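Local structure of LEOA (Escherichia coli, 4AUR) at residues K160-D165 against S170-V175; F368-R373 against K508-D513; R398-S403 against L438-T443. The protein is a dynamin-like GTPase of enterotoxigenic bacteria that probably binds and hydrolyses GTP. All coordinates share one frame; numbering follows the deposited sequence.

Interaction 1: residues K160-D165 against S170-V175; sequences KWVLRD and SSTIFV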
loop_
_atom_site.group_PDB
_atom_site.type_symbol
_atom_site.label_atom_id
_atom_site.label_comp_id
_atom_site.label_asym_id
_atom_site.label_seq_id
_atom_site.Cartn_x
_atom_site.Cartn_y
_atom_site.Cartn_z
ATOM N N LYS A 160 22.989 36.146 -18.674
ATOM C CA LYS A 160 21.563 35.850 -18.711
ATOM C C LYS A 160 21.275 34.683 -19.634
ATOM O O LYS A 160 20.427 33.846 -19.369
ATOM C CB LYS A 160 20.798 37.078 -19.194
ATOM C CG LYS A 160 19.301 36.953 -19.056
ATOM C CD LYS A 160 18.581 38.236 -19.423
ATOM C CE LYS A 160 17.132 38.196 -18.948
ATOM N NZ LYS A 160 16.664 39.542 -18.503
ATOM N N TRP A 161 21.982 34.650 -20.747
ATOM C CA TRP A 161 21.822 33.593 -21.739
ATOM C C TRP A 161 22.134 32.246 -21.130
ATOM O O TRP A 161 21.420 31.305 -21.321
ATOM C CB TRP A 161 22.782 33.880 -22.878
ATOM C CG TRP A 161 22.750 32.925 -23.987
ATOM C CD1 TRP A 161 21.672 32.543 -24.701
ATOM C CD2 TRP A 161 23.877 32.239 -24.544
ATOM N NE1 TRP A 161 22.049 31.658 -25.663
ATOM C CE2 TRP A 161 23.400 31.452 -25.586
ATOM C CE3 TRP A 161 25.250 32.214 -24.247
ATOM C CZ2 TRP A 161 24.242 30.634 -26.353
ATOM C CZ3 TRP A 161 26.082 31.408 -25.006
ATOM C CH2 TRP A 161 25.574 30.626 -26.047
ATOM N N VAL A 162 23.205 32.182 -20.355
ATOM C CA VAL A 162 23.647 30.946 -19.744
ATOM C C VAL A 162 22.765 30.548 -18.593
ATOM O O VAL A 162 22.360 29.389 -18.481
ATOM C CB VAL A 162 25.077 31.083 -19.230
ATOM C CG1 VAL A 162 25.507 29.835 -18.483
ATOM C CG2 VAL A 162 26.005 31.308 -20.396
ATOM N N LEU A 163 22.482 31.499 -17.718
ATOM C CA LEU A 163 21.823 31.182 -16.447
ATOM C C LEU A 163 20.320 31.195 -16.586
ATOM O O LEU A 163 19.644 30.373 -16.005
ATOM C CB LEU A 163 22.231 32.162 -15.360
ATOM C CG LEU A 163 23.715 32.355 -15.097
ATOM C CD1 LEU A 163 23.895 33.364 -13.980
ATOM C CD2 LEU A 163 24.415 31.070 -14.712
ATOM N N ARG A 164 19.788 32.126 -17.350
ATOM C CA ARG A 164 18.359 32.192 -17.492
ATOM C C ARG A 164 17.902 31.404 -18.710
ATOM O O ARG A 164 17.225 30.383 -18.556
ATOM C CB ARG A 164 17.884 33.634 -17.566
ATOM C CG ARG A 164 16.372 33.755 -17.547
ATOM C CD ARG A 164 15.896 34.077 -16.150
ATOM N NE ARG A 164 16.033 32.914 -15.287
ATOM C CZ ARG A 164 16.132 32.954 -13.962
ATOM N NH1 ARG A 164 16.135 34.110 -13.298
ATOM N NH2 ARG A 164 16.237 31.814 -13.290
ATOM N N ASP A 165 18.269 31.874 -19.908
ATOM C CA ASP A 165 17.780 31.286 -21.159
ATOM C C ASP A 165 18.088 29.780 -21.185
ATOM O O ASP A 165 17.171 28.977 -21.287
ATOM C CB ASP A 165 18.420 32.001 -22.347
ATOM C CG ASP A 165 17.680 31.785 -23.672
ATOM O OD1 ASP A 165 16.771 30.918 -23.787
ATOM O OD2 ASP A 165 18.041 32.515 -24.631
ATOM N N SER A 170 23.160 25.308 -12.422
ATOM C CA SER A 170 23.622 24.163 -11.626
ATOM C C SER A 170 24.915 23.565 -12.173
ATOM O O SER A 170 25.577 22.838 -11.454
ATOM C CB SER A 170 22.549 23.052 -11.530
ATOM O OG SER A 170 22.526 22.210 -12.681
ATOM N N SER A 171 25.253 23.847 -13.437
ATOM C CA SER A 171 26.421 23.255 -14.078
ATOM C C SER A 171 27.483 24.263 -14.530
ATOM O O SER A 171 28.378 23.931 -15.300
ATOM C CB SER A 171 25.979 22.356 -15.245
ATOM O OG SER A 171 25.480 23.051 -16.352
ATOM N N THR A 172 27.393 25.487 -14.020
ATOM C CA THR A 172 28.345 26.540 -14.339
ATOM C C THR A 172 29.173 26.959 -13.133
ATOM O O THR A 172 28.617 27.276 -12.082
ATOM C CB THR A 172 27.602 27.759 -14.821
ATOM O OG1 THR A 172 26.973 27.444 -16.055
ATOM C CG2 THR A 172 28.541 28.920 -15.019
ATOM N N ILE A 173 30.495 26.958 -13.297
ATOM C CA ILE A 173 31.409 27.523 -12.308
ATOM C C ILE A 173 31.972 28.837 -12.816
ATOM O O ILE A 173 32.671 28.871 -13.852
ATOM C CB ILE A 173 32.636 26.632 -12.042
ATOM C CG1 ILE A 173 32.228 25.294 -11.450
ATOM C CG2 ILE A 173 33.553 27.303 -11.047
ATOM C CD1 ILE A 173 33.202 24.190 -11.779
ATOM N N PHE A 174 31.674 29.911 -12.094
ATOM C CA PHE A 174 32.359 31.175 -12.334
ATOM C C PHE A 174 33.710 31.135 -11.650
ATOM O O PHE A 174 33.814 30.806 -10.452
ATOM C CB PHE A 174 31.538 32.336 -11.856
ATOM C CG PHE A 174 30.322 32.525 -12.662
ATOM C CD1 PHE A 174 30.355 33.293 -13.787
ATOM C CD2 PHE A 174 29.148 31.884 -12.320
ATOM C CE1 PHE A 174 29.233 33.437 -14.567
ATOM C CE2 PHE A 174 28.020 32.022 -13.088
ATOM C CZ PHE A 174 28.068 32.800 -14.220
ATOM N N VAL A 175 34.735 31.457 -12.428
ATOM C CA VAL A 175 36.088 31.206 -12.032
ATOM C C VAL A 175 36.776 32.535 -11.977
ATOM O O VAL A 175 37.121 33.106 -13.017
ATOM C CB VAL A 175 36.770 30.287 -13.041
ATOM C CG1 VAL A 175 38.255 30.170 -12.754
ATOM C CG2 VAL A 175 36.105 28.926 -12.979
#

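Interaction 2: residues F368-R373 against K508-D513; sequences FKLHLR and KEPFED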
loop_
_atom_site.group_PDB
_atom_site.type_symbol
_atom_site.label_atom_id
_atom_site.label_comp_id
_atom_site.label_asym_id
_atom_site.label_seq_id
_atom_site.Cartn_x
_atom_site.Cartn_y
_atom_site.Cartn_z
ATOM N N PHE A 368 -52.498 -30.108 30.257
ATOM C CA PHE A 368 -52.248 -28.712 29.923
ATOM C C PHE A 368 -51.180 -28.093 30.797
ATOM O O PHE A 368 -50.409 -27.297 30.303
ATOM C CB PHE A 368 -53.539 -27.880 30.050
ATOM C CG PHE A 368 -53.420 -26.483 29.535
ATOM C CD1 PHE A 368 -53.239 -26.248 28.193
ATOM C CD2 PHE A 368 -53.484 -25.417 30.390
ATOM C CE1 PHE A 368 -53.120 -24.973 27.694
ATOM C CE2 PHE A 368 -53.356 -24.122 29.911
ATOM C CZ PHE A 368 -53.177 -23.901 28.554
ATOM N N LYS A 369 -51.136 -28.443 32.083
ATOM C CA LYS A 369 -50.218 -27.786 33.005
ATOM C C LYS A 369 -48.791 -28.254 32.773
ATOM O O LYS A 369 -47.843 -27.500 32.951
ATOM C CB LYS A 369 -50.603 -28.053 34.457
ATOM C CG LYS A 369 -49.949 -27.106 35.451
ATOM C CD LYS A 369 -50.496 -27.295 36.855
ATOM C CE LYS A 369 -50.090 -26.153 37.782
ATOM N NZ LYS A 369 -50.833 -26.224 39.082
ATOM N N LEU A 370 -48.647 -29.514 32.408
ATOM C CA LEU A 370 -47.372 -30.080 32.085
ATOM C C LEU A 370 -46.895 -29.487 30.787
ATOM O O LEU A 370 -45.750 -29.086 30.655
ATOM C CB LEU A 370 -47.521 -31.569 31.895
ATOM C CG LEU A 370 -46.217 -32.279 31.634
ATOM C CD1 LEU A 370 -45.270 -32.009 32.789
ATOM C CD2 LEU A 370 -46.476 -33.755 31.496
ATOM N N HIS A 371 -47.783 -29.441 29.816
ATOM C CA HIS A 371 -47.460 -28.915 28.519
ATOM C C HIS A 371 -46.852 -27.502 28.618
ATOM O O HIS A 371 -45.768 -27.223 28.117
ATOM C CB HIS A 371 -48.718 -28.931 27.666
ATOM C CG HIS A 371 -48.657 -28.033 26.487
ATOM N ND1 HIS A 371 -47.946 -28.351 25.351
ATOM C CD2 HIS A 371 -49.229 -26.833 26.255
ATOM C CE1 HIS A 371 -48.086 -27.381 24.464
ATOM N NE2 HIS A 371 -48.854 -26.442 24.990
ATOM N N LEU A 372 -47.534 -26.621 29.314
ATOM C CA LEU A 372 -47.033 -25.281 29.487
ATOM C C LEU A 372 -45.694 -25.266 30.136
ATOM O O LEU A 372 -44.943 -24.350 29.882
ATOM C CB LEU A 372 -47.939 -24.459 30.385
ATOM C CG LEU A 372 -49.313 -24.169 29.859
ATOM C CD1 LEU A 372 -49.936 -23.166 30.802
ATOM C CD2 LEU A 372 -49.243 -23.655 28.434
ATOM N N ARG A 373 -45.395 -26.207 31.023
ATOM C CA ARG A 373 -44.096 -26.118 31.672
ATOM C C ARG A 373 -42.978 -26.704 30.818
ATOM O O ARG A 373 -41.913 -26.142 30.743
ATOM C CB ARG A 373 -44.089 -26.576 33.133
ATOM C CG ARG A 373 -44.434 -27.999 33.416
ATOM C CD ARG A 373 -44.573 -28.196 34.924
ATOM N NE ARG A 373 -43.311 -27.938 35.606
ATOM C CZ ARG A 373 -42.659 -28.791 36.390
ATOM N NH1 ARG A 373 -43.127 -30.009 36.654
ATOM N NH2 ARG A 373 -41.513 -28.402 36.937
ATOM N N LYS A 508 -44.947 -39.369 30.034
ATOM C CA LYS A 508 -43.809 -39.643 29.193
ATOM C C LYS A 508 -43.969 -39.074 27.808
ATOM O O LYS A 508 -43.033 -38.538 27.264
ATOM C CB LYS A 508 -43.584 -41.145 29.082
ATOM C CG LYS A 508 -43.015 -41.753 30.343
ATOM C CD LYS A 508 -42.763 -43.251 30.224
ATOM C CE LYS A 508 -41.804 -43.687 31.336
ATOM N NZ LYS A 508 -41.940 -45.114 31.753
ATOM N N GLU A 509 -45.146 -39.196 27.223
ATOM C CA GLU A 509 -45.301 -38.894 25.809
ATOM C C GLU A 509 -44.610 -37.593 25.401
ATOM O O GLU A 509 -43.746 -37.609 24.530
ATOM C CB GLU A 509 -46.777 -38.895 25.405
ATOM C CG GLU A 509 -47.101 -38.276 24.045
ATOM C CD GLU A 509 -48.537 -38.564 23.581
ATOM O OE1 GLU A 509 -49.472 -38.622 24.438
ATOM O OE2 GLU A 509 -48.732 -38.730 22.347
ATOM N N PRO A 510 -44.968 -36.463 26.023
ATOM C CA PRO A 510 -44.431 -35.206 25.534
ATOM C C PRO A 510 -42.907 -35.073 25.572
ATOM O O PRO A 510 -42.324 -34.330 24.763
ATOM C CB PRO A 510 -45.092 -34.165 26.434
ATOM C CG PRO A 510 -45.728 -34.921 27.548
ATOM C CD PRO A 510 -46.057 -36.249 26.978
ATOM N N PHE A 511 -42.261 -35.780 26.487
ATOM C CA PHE A 511 -40.817 -35.764 26.544
ATOM C C PHE A 511 -40.244 -36.636 25.430
ATOM O O PHE A 511 -39.358 -36.216 24.712
ATOM C CB PHE A 511 -40.313 -36.259 27.898
ATOM C CG PHE A 511 -40.766 -35.432 29.073
ATOM C CD1 PHE A 511 -40.075 -34.316 29.460
ATOM C CD2 PHE A 511 -41.856 -35.815 29.821
ATOM C CE1 PHE A 511 -40.477 -33.567 30.550
ATOM C CE2 PHE A 511 -42.255 -35.084 30.920
ATOM C CZ PHE A 511 -41.568 -33.951 31.281
ATOM N N GLU A 512 -40.759 -37.844 25.266
ATOM C CA GLU A 512 -40.215 -38.762 24.269
ATOM C C GLU A 512 -39.965 -38.038 22.955
ATOM O O GLU A 512 -38.908 -38.165 22.352
ATOM C CB GLU A 512 -41.151 -39.963 24.040
ATOM C CG GLU A 512 -40.837 -41.178 24.909
ATOM C CD GLU A 512 -42.071 -42.037 25.214
ATOM O OE1 GLU A 512 -43.067 -41.950 24.457
ATOM O OE2 GLU A 512 -42.049 -42.803 26.220
ATOM N N ASP A 513 -40.944 -37.257 22.531
ATOM C CA ASP A 513 -40.900 -36.616 21.238
ATOM C C ASP A 513 -39.674 -35.713 21.161
ATOM O O ASP A 513 -38.804 -35.877 20.300
ATOM C CB ASP A 513 -42.189 -35.827 21.009
ATOM C CG ASP A 513 -43.454 -36.695 21.163
ATOM O OD1 ASP A 513 -43.332 -37.932 21.379
ATOM O OD2 ASP A 513 -44.573 -36.135 21.068
#

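Interaction 3: residues R398-S403 against L438-T443; sequences RQLSSS and LAARDT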
loop_
_atom_site.group_PDB
_atom_site.type_symbol
_atom_site.label_atom_id
_atom_site.label_comp_id
_atom_site.label_asym_id
_atom_site.label_seq_id
_atom_site.Cartn_x
_atom_site.Cartn_y
_atom_site.Cartn_z
ATOM N N ARG A 398 -20.935 -7.384 10.828
ATOM C CA ARG A 398 -20.072 -6.262 11.157
ATOM C C ARG A 398 -18.805 -6.210 10.272
ATOM O O ARG A 398 -18.393 -5.139 9.822
ATOM C CB ARG A 398 -19.703 -6.267 12.650
ATOM C CG ARG A 398 -18.587 -5.291 12.981
ATOM C CD ARG A 398 -18.513 -4.864 14.438
ATOM N NE ARG A 398 -17.730 -3.626 14.535
ATOM C CZ ARG A 398 -17.546 -2.921 15.644
ATOM N NH1 ARG A 398 -18.076 -3.322 16.796
ATOM N NH2 ARG A 398 -16.822 -1.807 15.598
ATOM N N GLN A 399 -18.188 -7.364 10.052
ATOM C CA GLN A 399 -16.939 -7.465 9.310
ATOM C C GLN A 399 -17.104 -7.224 7.801
ATOM O O GLN A 399 -16.274 -6.580 7.167
ATOM C CB GLN A 399 -16.345 -8.851 9.523
ATOM C CG GLN A 399 -15.906 -9.120 10.934
ATOM C CD GLN A 399 -15.188 -7.948 11.554
ATOM O OE1 GLN A 399 -14.246 -7.405 10.994
ATOM N NE2 GLN A 399 -15.628 -7.564 12.737
ATOM N N LEU A 400 -18.173 -7.766 7.233
ATOM C CA LEU A 400 -18.535 -7.487 5.845
ATOM C C LEU A 400 -18.685 -5.996 5.625
ATOM O O LEU A 400 -18.310 -5.462 4.582
ATOM C CB LEU A 400 -19.862 -8.140 5.515
ATOM C CG LEU A 400 -19.829 -9.639 5.438
ATOM C CD1 LEU A 400 -21.180 -10.145 4.977
ATOM C CD2 LEU A 400 -18.726 -10.089 4.503
ATOM N N SER A 401 -19.262 -5.325 6.609
ATOM C CA SER A 401 -19.501 -3.919 6.485
ATOM C C SER A 401 -18.226 -3.127 6.589
ATOM O O SER A 401 -18.161 -2.033 6.066
ATOM C CB SER A 401 -20.518 -3.464 7.523
ATOM O OG SER A 401 -21.777 -4.018 7.186
ATOM N N SER A 402 -17.215 -3.650 7.269
ATOM C CA SER A 402 -15.964 -2.901 7.381
ATOM C C SER A 402 -15.082 -3.119 6.148
ATOM O O SER A 402 -14.190 -2.335 5.894
ATOM C CB SER A 402 -15.207 -3.262 8.654
ATOM O OG SER A 402 -14.903 -4.631 8.638
ATOM N N SER A 403 -15.307 -4.200 5.418
ATOM C CA SER A 403 -14.681 -4.374 4.129
ATOM C C SER A 403 -15.332 -3.410 3.136
ATOM O O SER A 403 -14.639 -2.696 2.426
ATOM C CB SER A 403 -14.815 -5.810 3.643
ATOM O OG SER A 403 -14.185 -6.703 4.535
ATOM N N LEU A 438 -21.701 -7.040 -0.406
ATOM C CA LEU A 438 -23.032 -6.559 -0.008
ATOM C C LEU A 438 -24.194 -7.484 -0.346
ATOM O O LEU A 438 -25.222 -7.431 0.304
ATOM C CB LEU A 438 -23.345 -5.206 -0.636
ATOM C CG LEU A 438 -22.408 -4.032 -0.366
ATOM C CD1 LEU A 438 -23.204 -2.745 -0.517
ATOM C CD2 LEU A 438 -21.773 -4.086 1.010
ATOM N N ALA A 439 -24.071 -8.297 -1.376
ATOM C CA ALA A 439 -25.070 -9.307 -1.628
ATOM C C ALA A 439 -24.917 -10.446 -0.624
ATOM O O ALA A 439 -25.870 -11.145 -0.330
ATOM C CB ALA A 439 -24.948 -9.827 -3.042
ATOM N N ALA A 440 -23.723 -10.650 -0.092
ATOM C CA ALA A 440 -23.559 -11.667 0.933
ATOM C C ALA A 440 -24.100 -11.161 2.265
ATOM O O ALA A 440 -24.680 -11.921 3.022
ATOM C CB ALA A 440 -22.108 -12.063 1.077
ATOM N N ARG A 441 -23.888 -9.882 2.551
ATOM C CA ARG A 441 -24.441 -9.268 3.729
ATOM C C ARG A 441 -25.963 -9.172 3.632
ATOM O O ARG A 441 -26.641 -9.200 4.632
ATOM C CB ARG A 441 -23.850 -7.877 3.936
ATOM C CG ARG A 441 -24.101 -7.326 5.321
ATOM C CD ARG A 441 -23.715 -5.870 5.448
ATOM N NE ARG A 441 -24.610 -5.025 4.661
ATOM C CZ ARG A 441 -24.520 -3.700 4.580
ATOM N NH1 ARG A 441 -23.584 -3.062 5.257
ATOM N NH2 ARG A 441 -25.369 -3.013 3.816
ATOM N N ASP A 442 -26.495 -9.035 2.428
ATOM C CA ASP A 442 -27.935 -8.974 2.255
ATOM C C ASP A 442 -28.581 -10.326 2.481
ATOM O O ASP A 442 -29.581 -10.405 3.184
ATOM C CB ASP A 442 -28.317 -8.450 0.868
ATOM C CG ASP A 442 -28.415 -6.945 0.831
ATOM O OD1 ASP A 442 -28.112 -6.303 1.873
ATOM O OD2 ASP A 442 -28.790 -6.407 -0.242
ATOM N N THR A 443 -28.014 -11.374 1.884
ATOM C CA THR A 443 -28.508 -12.707 2.085
ATOM C C THR A 443 -28.496 -13.064 3.560
ATOM O O THR A 443 -29.354 -13.788 4.011
ATOM C CB THR A 443 -27.685 -13.722 1.293
ATOM O OG1 THR A 443 -27.638 -13.290 -0.059
ATOM C CG2 THR A 443 -28.309 -15.107 1.335
#

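Interaction 1: residues K160-D165 against S170-V175
L163 and F174 reach toward each other from opposite directions, and the branch that closes the gap is CD2 of the leucine. It lies 4.1 Å from F174 CE2 and equally far from CZ, near the plane of the ring, so the methyl meets the aromatic edge and not a face. In L163 the first torsion (chi1 -54°) sets CG beside the backbone N and opposite the carbonyl carbon, which carries the branch toward the strand although the CB bond does not aim there.

The second pair, V162 and T172, meets at a slant. V162 CG1 approaches T172 OG1 to 3.7 Å, a van der Waals contact of a methyl with a hydroxyl oxygen. That hydroxyl has its polar partner elsewhere, in a hydrogen bond with K168 O of the connecting turn, and K168 is also joined to V162 through a backbone hydrogen bond. No hydrogen bond spans 160-165 and 170-175; the interface rests on side-chain packing, burying 128 Å² in all. The helix ends in a widened, pi-type turn, K160 O accepting from both R164 N and D165 N.

The contact belongs to a beta-alpha-beta crossover in which strand 140-146, helix 156-165 and strand 172-177 follow one another, the two strands parallel and adjacent. F174 also meets the Y143 ring from strand 140-146. I173 and V175, alternating with T172 and F174, pack on helix 250-273, while W161 touches helix 129-136.

Interaction 2: residues F368-R373 against K508-D513
L370 supplies both contacts from its side of this interface, dividing its two methyls between P510 and F511. CD2 stands 4.2 Å from P510 CG, and the two side chains cross at about a right angle, meeting at these two atoms. The other methyl, CD1, approaches F511 CZ at 4.4 Å. Its approach to that ring is oblique, and the distance marks a light touch. All three groups are apolar, no hydrogen bond spans the segments, and the summed buried surface is 99 Å².

The fork of L370 is set by its torsions: CG lies opposite the backbone N (chi1 -176°), with chi2 at 58°, and from there the methyls separate toward the two neighbours. The F511 ring comes back along its own helix, with K508 O at its edge and in its plane.

P510 has no amide hydrogen to give to the preceding turn, and helix 489-518 is kinked here, where neither P510 N nor F511 N makes the usual bond to the turn before. F511 N has a weak bond to K508 O instead, whereas E512 N reaches the same oxygen at 3.1 Å in ordinary helical fashion. On the partner side, backbone hydrogen bonds between L359 and both K369 and L370 tie the first turn of helix 368-408 to the end of helix 351-359, and H371 stacks with W457.

Further along helix 368-408, I374 touches both P510 and F511. Helix 275-343 lies against both segments, placing L339 on L370, M335 on R373 and E336 on K508 and F511, so three long helices of the dynamin-like helical region, 275-343, 368-408 and 489-518, meet here.

Interaction 3: residues R398-S403 against L438-T443
R441 donates from NH1 to S401 OG across this antiparallel helix pair, at 2.8 Å and with an N-H...O angle of 162°. The serine oxygen sits at the guanidinium edge, close to its plane, which suits the nearly straight bond. The arginine chain leaves its helix extended, CG opposite the backbone N, and then bends at chi3 (68°); the bend delivers the guanidinium to the serine. S401 OG lies beside its own backbone N, a conformation in which it also hydrogen-bonds to T397 O one turn earlier.

L400 forms the apolar half. Its CD1 methyl lies against the backbone of R441, 3.6 Å from CA, and 3.7 Å from R441 CB. The same methyl stands 4.4 Å from A440 CB. The segment axes approach to 9.7 Å, with 157° between their directions; R441 spans that gap to the short serine, while L400 reaches back to the arginine backbone. Helix 530-544 adds L542, which touches both L400 and A440.

S402 OG and T443 OG1 each bond a backbone carbonyl of their own helix, Q399 O and A439 O respectively. K302 of helix 275-343 bonds both S402 OG and Q399 O.

The chemistry is therefore divided. A directional bond runs from a guanidinium N-H, probably charged, to a neutral hydroxyl oxygen at the partly exposed margin, with E404 as a long, weak ion-pair partner that may add some electrostatic stabilisation. L400, buried, packs beside it on the base of R441, with A440 at the fringe.

How the interactions relate
From the N terminus, interaction 1 comes first and closes a very short loop, four residues between its segments, holding helix 156-165 against strand 172-177 within the probable GTPase part of the chain. It ends before the others begin. Interaction 2 opens at 368-373 and closes far downstream at 508-513; interaction 3 (398-403 with 438-443) is nested inside that long loop. The two share helix 368-408, which takes part near its start in interaction 2 and nearer its end in interaction 3, their centres about 42 Å apart. Interaction 2 joins it to helix 489-518, and interaction 3 to helix 430-447. Interactions 1 and 2 lie on opposite sides of the chain's centre, centres about 104 Å apart.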